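Local coordinates for putative hydrolase (Bacteroides ovatus, PDB 4HBS), which is of unknown function but, as a five-bladed beta-propeller grouped with the beta-fructosidase clan, is probably a hydrolase, perhaps of carbohydrate, at residues Y156-G161 with W174-N179; R136-T141 with R213-N218; Y34-V39 with Y409-P414; V320-S325 with K336-L341. One frame throughout, in Å; residues are numbered along the deposited sequence.

Interaction 1: Y156-G161 with W174-N179; sequences YLYWAG and WGAVDN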
# COMPACT_ATOMS: atom_id res chain seq x y z
N TYR A 156 -3.21 8.57 18.78
CA TYR A 156 -2.21 7.57 18.43
C TYR A 156 -2.87 6.49 17.60
O TYR A 156 -3.99 6.08 17.91
CB TYR A 156 -1.57 7.00 19.70
CG TYR A 156 -0.91 8.08 20.51
CD1 TYR A 156 0.29 8.65 20.11
CD2 TYR A 156 -1.57 8.67 21.59
CE1 TYR A 156 0.87 9.71 20.81
CE2 TYR A 156 -1.01 9.74 22.29
CZ TYR A 156 0.21 10.26 21.90
OH TYR A 156 0.80 11.30 22.59
N LEU A 157 -2.22 6.05 16.53
CA LEU A 157 -2.83 5.03 15.67
C LEU A 157 -1.77 4.19 14.96
O LEU A 157 -0.58 4.42 15.14
CB LEU A 157 -3.78 5.70 14.64
CG LEU A 157 -3.13 6.70 13.67
CD1 LEU A 157 -2.82 6.06 12.34
CD2 LEU A 157 -4.02 7.84 13.42
N TYR A 158 -2.25 3.19 14.20
CA TYR A 158 -1.43 2.28 13.42
C TYR A 158 -1.83 2.35 11.96
O TYR A 158 -3.03 2.37 11.67
CB TYR A 158 -1.60 0.82 13.93
CG TYR A 158 -0.75 0.46 15.14
CD1 TYR A 158 0.64 0.64 15.13
CD2 TYR A 158 -1.31 -0.14 16.25
CE1 TYR A 158 1.42 0.30 16.23
CE2 TYR A 158 -0.53 -0.50 17.36
CZ TYR A 158 0.83 -0.24 17.35
OH TYR A 158 1.61 -0.57 18.43
N TRP A 159 -0.86 2.36 11.05
CA TRP A 159 -1.13 2.29 9.63
C TRP A 159 -0.29 1.14 9.06
O TRP A 159 0.75 0.78 9.63
CB TRP A 159 -0.88 3.63 8.94
CG TRP A 159 -2.02 4.61 9.04
CD1 TRP A 159 -3.35 4.34 9.23
CD2 TRP A 159 -1.92 6.04 8.96
NE1 TRP A 159 -4.08 5.50 9.24
CE2 TRP A 159 -3.22 6.56 9.06
CE3 TRP A 159 -0.85 6.92 8.72
CZ2 TRP A 159 -3.49 7.93 8.92
CZ3 TRP A 159 -1.11 8.28 8.66
CH2 TRP A 159 -2.41 8.77 8.76
N ALA A 160 -0.81 0.49 8.01
CA ALA A 160 -0.23 -0.72 7.43
C ALA A 160 1.20 -0.59 6.98
O ALA A 160 1.57 0.41 6.38
CB ALA A 160 -1.06 -1.17 6.25
N GLY A 161 1.98 -1.61 7.29
CA GLY A 161 3.32 -1.82 6.80
C GLY A 161 3.18 -3.02 5.91
O GLY A 161 2.05 -3.50 5.72
N TRP A 174 2.90 -2.83 11.70
CA TRP A 174 1.96 -1.75 11.85
C TRP A 174 2.78 -0.53 12.34
O TRP A 174 3.44 -0.63 13.38
CB TRP A 174 0.86 -2.14 12.85
CG TRP A 174 -0.17 -3.09 12.32
CD1 TRP A 174 -0.31 -4.40 12.66
CD2 TRP A 174 -1.23 -2.79 11.41
NE1 TRP A 174 -1.40 -4.95 12.01
CE2 TRP A 174 -1.97 -3.98 11.21
CE3 TRP A 174 -1.63 -1.64 10.73
CZ2 TRP A 174 -3.08 -4.05 10.34
CZ3 TRP A 174 -2.74 -1.69 9.89
CH2 TRP A 174 -3.42 -2.90 9.67
N GLY A 175 2.77 0.56 11.59
CA GLY A 175 3.52 1.76 11.92
C GLY A 175 2.78 2.67 12.88
O GLY A 175 1.66 3.08 12.57
N ALA A 176 3.39 2.98 14.05
CA ALA A 176 2.79 3.83 15.09
C ALA A 176 2.84 5.28 14.66
O ALA A 176 3.92 5.75 14.35
CB ALA A 176 3.52 3.66 16.40
N VAL A 177 1.69 5.98 14.61
CA VAL A 177 1.62 7.37 14.13
C VAL A 177 1.07 8.31 15.20
O VAL A 177 0.02 8.02 15.76
CB VAL A 177 0.76 7.42 12.86
CG1 VAL A 177 0.69 8.83 12.28
CG2 VAL A 177 1.30 6.43 11.83
N ASP A 178 1.79 9.43 15.49
CA ASP A 178 1.41 10.44 16.48
C ASP A 178 0.82 11.68 15.78
O ASP A 178 1.53 12.36 15.03
CB ASP A 178 2.63 10.84 17.33
CG ASP A 178 2.34 11.75 18.51
OD1 ASP A 178 1.17 12.19 18.66
OD2 ASP A 178 3.26 11.97 19.33
N ASN A 179 -0.48 11.99 16.07
CA ASN A 179 -1.20 13.15 15.50
C ASN A 179 -1.54 14.19 16.58
O ASN A 179 -2.43 15.01 16.36
CB ASN A 179 -2.48 12.67 14.79
CG ASN A 179 -2.27 12.13 13.40
OD1 ASN A 179 -1.21 12.28 12.79
ND2 ASN A 179 -3.29 11.50 12.85
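Leu157 pairs with Val177, and Trp159 with Gly175, as the hydrogen-bonded pairs of an antiparallel beta hairpin. In the first pair both N-H groups bond the opposite carbonyl, Val177 N reaching Leu157 O at 2.8 Å. In the second, Gly175 N meets Trp159 O at 2.8 Å, with Trp159 N bonded to Gly175 O.

Apolar contacts occupy both faces. On one, Leu157 CD1 lies over the rim of one Trp159 indole face, and Val177 packs against both, its CG2 3.8 Å from Trp159 CE3. On the other, the Tyr158 and Trp174 side chains cross at about a right angle, Tyr158 CD1 3.6 Å from Trp174 CB.

At the end of the ladder Tyr156 and Asp178 lie side by side, Tyr156 CE1 3.3 Å from Asp178 OD1, a contact and not a bond. The carboxylate's polar partners lie outside the pair, Thr180 for OD1 and, in a salt bridge, Arg187 for OD2. An alanine in place of Tyr156 would probably leave a gap beside the Asp178 carboxylate. A bound glycerol lies about 5 Å from the Trp159 side chain. The chemistry thus implies a backbone-bonded hairpin tied within its sheet by Tyr158 (to Asp215) and Trp174 (to Tyr196), and beyond it by Trp159 (to Asp77).

Interaction 2: R136-T141 with R213-N218; sequences RHPKAT and RNDNFN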
# COMPACT_ATOMS: atom_id res chain seq x y z
N ARG A 136 -5.61 -1.05 17.51
CA ARG A 136 -5.56 0.21 18.24
C ARG A 136 -4.18 0.40 18.84
O ARG A 136 -3.57 -0.57 19.29
CB ARG A 136 -6.64 0.17 19.36
CG ARG A 136 -7.63 1.27 19.26
CD ARG A 136 -8.90 1.02 20.04
NE ARG A 136 -8.73 1.11 21.50
CZ ARG A 136 -8.62 2.23 22.20
NH1 ARG A 136 -8.65 3.41 21.60
NH2 ARG A 136 -8.49 2.19 23.52
N HIS A 137 -3.69 1.65 18.90
CA HIS A 137 -2.40 1.90 19.52
C HIS A 137 -2.54 1.96 21.07
O HIS A 137 -3.36 2.73 21.59
CB HIS A 137 -1.77 3.20 19.01
CG HIS A 137 -0.32 3.26 19.34
ND1 HIS A 137 0.11 3.54 20.61
CD2 HIS A 137 0.74 2.95 18.57
CE1 HIS A 137 1.43 3.43 20.57
NE2 HIS A 137 1.85 3.08 19.37
N PRO A 138 -1.66 1.25 21.82
CA PRO A 138 -1.72 1.31 23.29
C PRO A 138 -1.73 2.71 23.91
O PRO A 138 -2.34 2.87 24.96
CB PRO A 138 -0.45 0.59 23.70
CG PRO A 138 -0.16 -0.33 22.61
CD PRO A 138 -0.63 0.31 21.36
N LYS A 139 -1.06 3.71 23.28
CA LYS A 139 -1.02 5.09 23.80
C LYS A 139 -2.35 5.85 23.56
O LYS A 139 -2.50 6.94 24.12
CB LYS A 139 0.14 5.89 23.17
CG LYS A 139 1.52 5.53 23.69
CD LYS A 139 2.64 6.39 23.04
CE LYS A 139 3.02 7.61 23.86
NZ LYS A 139 4.08 8.44 23.19
N ALA A 140 -3.29 5.33 22.72
CA ALA A 140 -4.56 6.01 22.41
C ALA A 140 -5.42 6.07 23.64
O ALA A 140 -5.63 5.05 24.28
CB ALA A 140 -5.29 5.31 21.29
N THR A 141 -5.91 7.28 23.97
CA THR A 141 -6.63 7.55 25.21
C THR A 141 -8.16 7.37 25.18
O THR A 141 -8.75 7.40 26.26
CB THR A 141 -6.30 8.98 25.67
OG1 THR A 141 -6.64 9.90 24.63
CG2 THR A 141 -4.82 9.13 26.05
N ARG A 213 0.87 -9.73 19.34
CA ARG A 213 1.26 -8.37 19.01
C ARG A 213 2.38 -7.90 19.93
O ARG A 213 2.33 -8.14 21.14
CB ARG A 213 0.06 -7.41 19.09
CG ARG A 213 -0.64 -7.33 20.46
CD ARG A 213 -1.95 -6.58 20.39
NE ARG A 213 -1.75 -5.16 20.12
CZ ARG A 213 -2.72 -4.27 19.93
NH1 ARG A 213 -4.00 -4.65 19.96
NH2 ARG A 213 -2.43 -3.00 19.69
N ASN A 214 3.43 -7.29 19.35
CA ASN A 214 4.54 -6.71 20.09
C ASN A 214 4.51 -5.25 19.80
O ASN A 214 5.19 -4.79 18.89
CB ASN A 214 5.88 -7.35 19.70
CG ASN A 214 7.07 -6.86 20.50
OD1 ASN A 214 6.98 -5.95 21.34
ND2 ASN A 214 8.23 -7.44 20.26
N ASP A 215 3.71 -4.49 20.56
CA ASP A 215 3.58 -3.05 20.32
C ASP A 215 4.87 -2.25 20.58
O ASP A 215 4.96 -1.13 20.10
CB ASP A 215 2.43 -2.46 21.12
CG ASP A 215 1.11 -3.02 20.69
OD1 ASP A 215 0.77 -4.15 21.12
OD2 ASP A 215 0.45 -2.39 19.84
N ASN A 216 5.86 -2.85 21.29
CA ASN A 216 7.17 -2.22 21.56
C ASN A 216 8.28 -2.85 20.68
O ASN A 216 9.44 -2.86 21.09
CB ASN A 216 7.54 -2.36 23.06
CG ASN A 216 6.41 -2.06 24.04
OD1 ASN A 216 5.97 -0.91 24.19
ND2 ASN A 216 5.92 -3.09 24.74
N PHE A 217 7.93 -3.34 19.45
CA PHE A 217 8.89 -3.95 18.51
C PHE A 217 10.01 -2.91 18.16
O PHE A 217 11.19 -3.20 18.36
CB PHE A 217 8.14 -4.45 17.26
CG PHE A 217 8.97 -5.25 16.29
CD1 PHE A 217 9.41 -6.53 16.62
CD2 PHE A 217 9.25 -4.77 15.02
CE1 PHE A 217 10.17 -7.27 15.72
CE2 PHE A 217 10.03 -5.50 14.13
CZ PHE A 217 10.48 -6.76 14.48
N ASN A 218 9.62 -1.71 17.70
CA ASN A 218 10.52 -0.57 17.43
C ASN A 218 10.00 0.67 18.08
O ASN A 218 8.81 0.76 18.38
CB ASN A 218 10.64 -0.22 15.92
CG ASN A 218 11.06 -1.28 14.97
OD1 ASN A 218 11.74 -2.25 15.32
ND2 ASN A 218 10.85 -0.99 13.68
O HOH W 1 -6.59 -3.39 19.30
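Arg213 NH2 is held by two oxygens, Arg136 O across the contact and Asp215 OD2 from its own turn. The bond to Arg136 O measures 2.7 Å; the nitrogen lies nearly along the C=O axis, and the oxygen is only 2° out of the guanidinium plane. Asp215 is gripped side-on: NE reaches OD1 and NH2 reaches OD2, each at 2.9 Å. OD1 offers its syn lone pair, whereas at OD2 the donor sits on the syn side but 23° out of the carboxylate plane. The third nitrogen is used as well, for Arg213 NH1 donates to a water at 3.0 Å that also accepts from Arg136 N. All three guanidinium nitrogens are therefore engaged, two of them joining the backbone of Arg136, directly or through water.

Asp215 has a second, apolar neighbour: Pro138 crosses it obliquely, CD 3.3 Å from OD2. Asp215 CG is set anti to its carbonyl carbon (chi1 -65°), which puts it beside its backbone N and within 3.5 Å of Pro138 CG. OD2 is bonded further to the hydroxyl of Tyr158, on the edge strand of the same blade. An alanine instead of Asp215 would probably leave the Tyr158 hydroxyl without this partner and the Arg213 guanidinium freer to turn.

Two type I beta turns, His137 to Ala140 and Asn214 to Phe217, meet here at the surface, one in a loop and one at a corner of the strand 210-218. Little area is buried, 151 Å², which implies that this joint depends largely on one arginine, its partner carboxylate and a water.

Interaction 3: Y34-V39 with Y409-P414; sequences YWKVFV and YDNDAP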
# COMPACT_ATOMS: atom_id res chain seq x y z
N TYR A 34 6.64 5.34 -22.56
CA TYR A 34 7.34 4.77 -23.72
C TYR A 34 6.31 4.06 -24.59
O TYR A 34 5.41 3.44 -24.05
CB TYR A 34 8.41 3.77 -23.19
CG TYR A 34 9.30 3.07 -24.20
CD1 TYR A 34 9.90 3.77 -25.25
CD2 TYR A 34 9.71 1.75 -24.00
CE1 TYR A 34 10.80 3.15 -26.12
CE2 TYR A 34 10.61 1.13 -24.85
CZ TYR A 34 11.16 1.82 -25.91
OH TYR A 34 12.05 1.17 -26.73
N TRP A 35 6.41 4.18 -25.90
CA TRP A 35 5.44 3.57 -26.83
C TRP A 35 5.34 2.01 -26.75
O TRP A 35 4.29 1.47 -27.10
CB TRP A 35 5.73 4.01 -28.27
CG TRP A 35 7.04 3.52 -28.83
CD1 TRP A 35 8.27 4.11 -28.71
CD2 TRP A 35 7.22 2.39 -29.67
NE1 TRP A 35 9.21 3.38 -29.39
CE2 TRP A 35 8.59 2.32 -30.01
CE3 TRP A 35 6.37 1.38 -30.14
CZ2 TRP A 35 9.12 1.32 -30.81
CZ3 TRP A 35 6.89 0.39 -30.94
CH2 TRP A 35 8.24 0.37 -31.28
N LYS A 36 6.39 1.29 -26.29
CA LYS A 36 6.32 -0.18 -26.16
C LYS A 36 5.62 -0.61 -24.82
O LYS A 36 5.35 -1.80 -24.62
CB LYS A 36 7.73 -0.82 -26.20
CG LYS A 36 8.52 -0.63 -27.48
CD LYS A 36 9.77 -1.54 -27.47
CE LYS A 36 10.55 -1.55 -28.77
NZ LYS A 36 11.97 -1.14 -28.59
N VAL A 37 5.38 0.35 -23.89
CA VAL A 37 4.76 0.06 -22.61
C VAL A 37 3.24 0.28 -22.73
O VAL A 37 2.81 1.38 -23.04
CB VAL A 37 5.40 0.93 -21.50
CG1 VAL A 37 4.64 0.82 -20.18
CG2 VAL A 37 6.87 0.55 -21.30
N PHE A 38 2.44 -0.79 -22.51
CA PHE A 38 0.98 -0.72 -22.59
C PHE A 38 0.41 -0.57 -21.20
O PHE A 38 0.61 -1.44 -20.37
CB PHE A 38 0.43 -1.96 -23.28
CG PHE A 38 1.02 -2.12 -24.66
CD1 PHE A 38 0.58 -1.35 -25.72
CD2 PHE A 38 2.14 -2.94 -24.86
CE1 PHE A 38 1.18 -1.45 -26.98
CE2 PHE A 38 2.73 -3.04 -26.12
CZ PHE A 38 2.25 -2.29 -27.17
N VAL A 39 -0.26 0.57 -20.94
CA VAL A 39 -0.88 0.90 -19.65
C VAL A 39 -2.38 0.79 -19.81
O VAL A 39 -2.94 1.26 -20.81
CB VAL A 39 -0.48 2.32 -19.19
CG1 VAL A 39 -1.08 2.63 -17.83
CG2 VAL A 39 1.03 2.48 -19.15
N TYR A 409 14.17 -0.69 -20.49
CA TYR A 409 15.63 -0.84 -20.56
C TYR A 409 16.09 -1.61 -21.83
O TYR A 409 17.22 -2.12 -21.85
CB TYR A 409 16.12 -1.53 -19.28
CG TYR A 409 15.78 -0.74 -18.04
CD1 TYR A 409 16.36 0.49 -17.79
CD2 TYR A 409 14.83 -1.20 -17.13
CE1 TYR A 409 16.03 1.25 -16.67
CE2 TYR A 409 14.51 -0.47 -15.99
CZ TYR A 409 15.09 0.77 -15.77
OH TYR A 409 14.75 1.50 -14.66
N ASP A 410 15.25 -1.63 -22.92
CA ASP A 410 15.57 -2.29 -24.20
C ASP A 410 16.80 -1.70 -24.84
O ASP A 410 17.75 -2.41 -25.13
CB ASP A 410 14.42 -2.12 -25.25
CG ASP A 410 13.33 -3.18 -25.28
OD1 ASP A 410 13.48 -4.21 -24.58
OD2 ASP A 410 12.37 -3.01 -26.07
N ASN A 411 16.75 -0.38 -25.08
CA ASN A 411 17.80 0.36 -25.79
C ASN A 411 18.85 1.01 -24.82
O ASN A 411 19.50 1.99 -25.19
CB ASN A 411 17.15 1.41 -26.72
CG ASN A 411 15.97 0.88 -27.54
OD1 ASN A 411 14.86 1.40 -27.48
ND2 ASN A 411 16.18 -0.19 -28.31
N ASP A 412 19.05 0.42 -23.62
CA ASP A 412 20.04 0.85 -22.62
C ASP A 412 21.06 -0.27 -22.44
O ASP A 412 20.70 -1.44 -22.55
CB ASP A 412 19.35 1.16 -21.28
CG ASP A 412 18.44 2.37 -21.30
OD1 ASP A 412 17.75 2.59 -22.33
OD2 ASP A 412 18.37 3.07 -20.27
N ALA A 413 22.31 0.08 -22.11
CA ALA A 413 23.34 -0.94 -21.86
C ALA A 413 23.00 -1.78 -20.61
O ALA A 413 22.13 -1.37 -19.82
CB ALA A 413 24.69 -0.26 -21.67
N PRO A 414 23.63 -2.95 -20.38
CA PRO A 414 23.32 -3.72 -19.16
C PRO A 414 24.01 -3.12 -17.93
O PRO A 414 24.88 -2.26 -18.06
CB PRO A 414 23.83 -5.14 -19.48
CG PRO A 414 24.50 -5.05 -20.84
CD PRO A 414 24.69 -3.61 -21.16
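Lys36 and Asp410 meet tip to tip across two type I beta turns, Tyr34 to Val37 and Tyr409 to Asp412. The turns flank the closure of the propeller ring, where N-terminal strand 38-42 lies antiparallel to C-terminal strand 399-403 in one sheet.

In the first shell is a salt bridge, Lys36 NZ to Asp410 OD2 at 3.2 Å, with the nitrogen on the anti side of the oxygen and 16° out of the carboxylate plane. The aliphatic part of the lysine also touches this oxygen, through CD at 3.3 Å. Lys36 NZ donates to Tyr34 OH as well, at 3.0 Å, and the carbonyl of Asn10 takes a further bond, so the ammonium links three groups. The Tyr34 hydroxyl ends beside the side-chain amide of Asn411.

Further out, the first turn is closed by Val37 N to Tyr34 O, and Tyr34 CG stands anti to its backbone N (chi1 -178°), which starts the ring toward the other turn. Lys36 O is bonded by Asn404. The lysine chain is extended until it bends at chi4 (123°), near its amine. At its root, Lys36 CG rests 3.7 Å above the centre of the Trp35 ring.

Interaction 4: V320-S325 with K336-L341; sequences VLMFRS and KTLFTL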
# COMPACT_ATOMS: atom_id res chain seq x y z
N VAL A 320 4.97 7.86 -12.33
CA VAL A 320 5.36 6.63 -11.63
C VAL A 320 6.74 6.28 -12.13
O VAL A 320 6.89 6.04 -13.33
CB VAL A 320 4.34 5.49 -11.89
CG1 VAL A 320 4.81 4.18 -11.25
CG2 VAL A 320 2.96 5.89 -11.38
N LEU A 321 7.74 6.28 -11.24
CA LEU A 321 9.14 6.04 -11.61
C LEU A 321 9.57 4.61 -11.47
O LEU A 321 9.03 3.87 -10.65
CB LEU A 321 10.06 6.90 -10.74
CG LEU A 321 9.73 8.38 -10.70
CD1 LEU A 321 10.73 9.10 -9.85
CD2 LEU A 321 9.66 8.97 -12.10
N MSE A 322 10.61 4.22 -12.23
CA MSE A 322 11.20 2.90 -12.15
C MSE A 322 12.72 3.00 -12.22
O MSE A 322 13.24 3.75 -13.05
CB MSE A 322 10.69 1.97 -13.25
CG MSE A 322 11.14 0.51 -13.05
SE MSE A 322 10.62 -0.71 -14.43
CE MSE A 322 8.91 -0.92 -13.90
N PHE A 323 13.42 2.23 -11.35
CA PHE A 323 14.89 2.12 -11.28
C PHE A 323 15.26 0.67 -11.29
O PHE A 323 14.42 -0.17 -10.96
CB PHE A 323 15.44 2.76 -10.00
CG PHE A 323 14.93 4.13 -9.67
CD1 PHE A 323 13.67 4.30 -9.10
CD2 PHE A 323 15.72 5.26 -9.86
CE1 PHE A 323 13.20 5.57 -8.77
CE2 PHE A 323 15.26 6.52 -9.51
CZ PHE A 323 14.00 6.67 -8.97
N ARG A 324 16.52 0.35 -11.59
CA ARG A 324 16.97 -1.04 -11.57
C ARG A 324 18.32 -1.19 -10.87
O ARG A 324 19.10 -0.24 -10.79
CB ARG A 324 17.06 -1.60 -13.00
CG ARG A 324 17.98 -0.83 -13.94
CD ARG A 324 18.33 -1.65 -15.15
NE ARG A 324 19.17 -0.93 -16.09
CZ ARG A 324 19.50 -1.38 -17.30
NH1 ARG A 324 19.05 -2.56 -17.73
NH2 ARG A 324 20.27 -0.65 -18.10
N SER A 325 18.61 -2.42 -10.39
CA SER A 325 19.88 -2.77 -9.73
C SER A 325 20.18 -4.26 -9.86
O SER A 325 19.30 -5.06 -10.20
CB SER A 325 19.84 -2.40 -8.25
OG SER A 325 21.09 -2.62 -7.62
N LYS A 336 13.49 5.81 -14.92
CA LYS A 336 12.62 5.85 -16.09
C LYS A 336 11.23 6.25 -15.63
O LYS A 336 10.89 5.99 -14.48
CB LYS A 336 12.55 4.47 -16.78
CG LYS A 336 13.86 3.93 -17.34
CD LYS A 336 14.11 4.43 -18.72
CE LYS A 336 15.53 4.22 -19.16
NZ LYS A 336 15.65 4.32 -20.63
N THR A 337 10.43 6.88 -16.49
CA THR A 337 9.05 7.20 -16.14
C THR A 337 8.21 6.08 -16.75
O THR A 337 8.14 5.93 -17.97
CB THR A 337 8.67 8.60 -16.59
OG1 THR A 337 9.48 9.52 -15.86
CG2 THR A 337 7.22 8.92 -16.32
N LEU A 338 7.63 5.23 -15.88
CA LEU A 338 6.80 4.09 -16.30
C LEU A 338 5.56 4.62 -16.99
O LEU A 338 5.29 4.27 -18.14
CB LEU A 338 6.45 3.23 -15.09
CG LEU A 338 5.83 1.89 -15.37
CD1 LEU A 338 6.76 1.00 -16.16
CD2 LEU A 338 5.43 1.20 -14.06
N PHE A 339 4.87 5.55 -16.33
CA PHE A 339 3.72 6.24 -16.89
C PHE A 339 3.29 7.40 -15.97
O PHE A 339 3.81 7.52 -14.86
CB PHE A 339 2.55 5.28 -17.14
CG PHE A 339 1.74 4.87 -15.94
CD1 PHE A 339 2.22 3.91 -15.05
CD2 PHE A 339 0.45 5.34 -15.75
CE1 PHE A 339 1.44 3.48 -13.97
CE2 PHE A 339 -0.35 4.87 -14.70
CZ PHE A 339 0.16 3.95 -13.82
N THR A 340 2.37 8.22 -16.44
CA THR A 340 1.85 9.38 -15.71
C THR A 340 0.41 9.12 -15.33
O THR A 340 -0.41 8.83 -16.20
CB THR A 340 1.97 10.62 -16.55
OG1 THR A 340 3.33 10.72 -16.99
CG2 THR A 340 1.61 11.86 -15.79
N LEU A 341 0.09 9.22 -14.04
CA LEU A 341 -1.26 8.94 -13.54
C LEU A 341 -2.22 10.02 -13.99
O LEU A 341 -1.80 11.16 -14.14
CB LEU A 341 -1.26 8.82 -12.02
CG LEU A 341 -0.55 7.58 -11.50
CD1 LEU A 341 -0.04 7.78 -10.08
CD2 LEU A 341 -1.44 6.38 -11.60
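Val320 fills the dense end of this contact, with its CG2 over one face of the Phe339 ring. The methyl is 4.3 Å from the ring centroid and 27° off the normal, a CH-pi contact, and Leu341 CD1 touches the same methyl at 3.8 Å. Val320 CG1 touches Leu338 CD2, while Met322, a selenomethionine, bends at chi3 and brings CE to 3.7 Å from Leu338 CD1. Val359 of strand 356-361 packs on Val320, and Leu371 and Ile373 of strand 371-377 on Leu338.

The two segments form an antiparallel hairpin at one side of a propeller blade, and it carries a beta bulge: Val320 faces both Leu338 and Phe339, since Leu338 N bonds to Val320 O and Val320 N to Phe339 O, each at 2.8 Å. Beyond the bulge the register is regular, Met322 and Lys336 exchanging two backbone bonds.

The looser side chains are the partly exposed Thr337, on the face of Leu321, and Lys336, on the face of Met322. Thr337 OG1 merely comes within 3.8 Å of Leu321 CD2; a bound glycerol lies about 4 Å from the Leu321 side chain. Lys336 turns at chi2, leads away from the opposite strand, and meets Asp412 in a salt bridge.

In the fold
The contacts form two groups on opposite sides of the chain's centre. Interactions 1 and 2 lie about 9 Å apart between centres and both reach the four-stranded sheet from 156-165 to 210-218, interaction 2 from the loop 136-141; they meet where Tyr158 approaches Asp215 and His137. Interactions 3 and 4, about 11 Å apart between centres, are joined by Lys336 with Asp412 and by Arg324 with Ala413 O. Interactions 1 and 4 are about 28 Å apart between centres. Along the chain interaction 1 nests inside interaction 2, interaction 4 follows, and interaction 3 encloses them all. Interactions 1 and 4 belong to separate blades, while interaction 3 joins turns next to the strands that probably close the propeller.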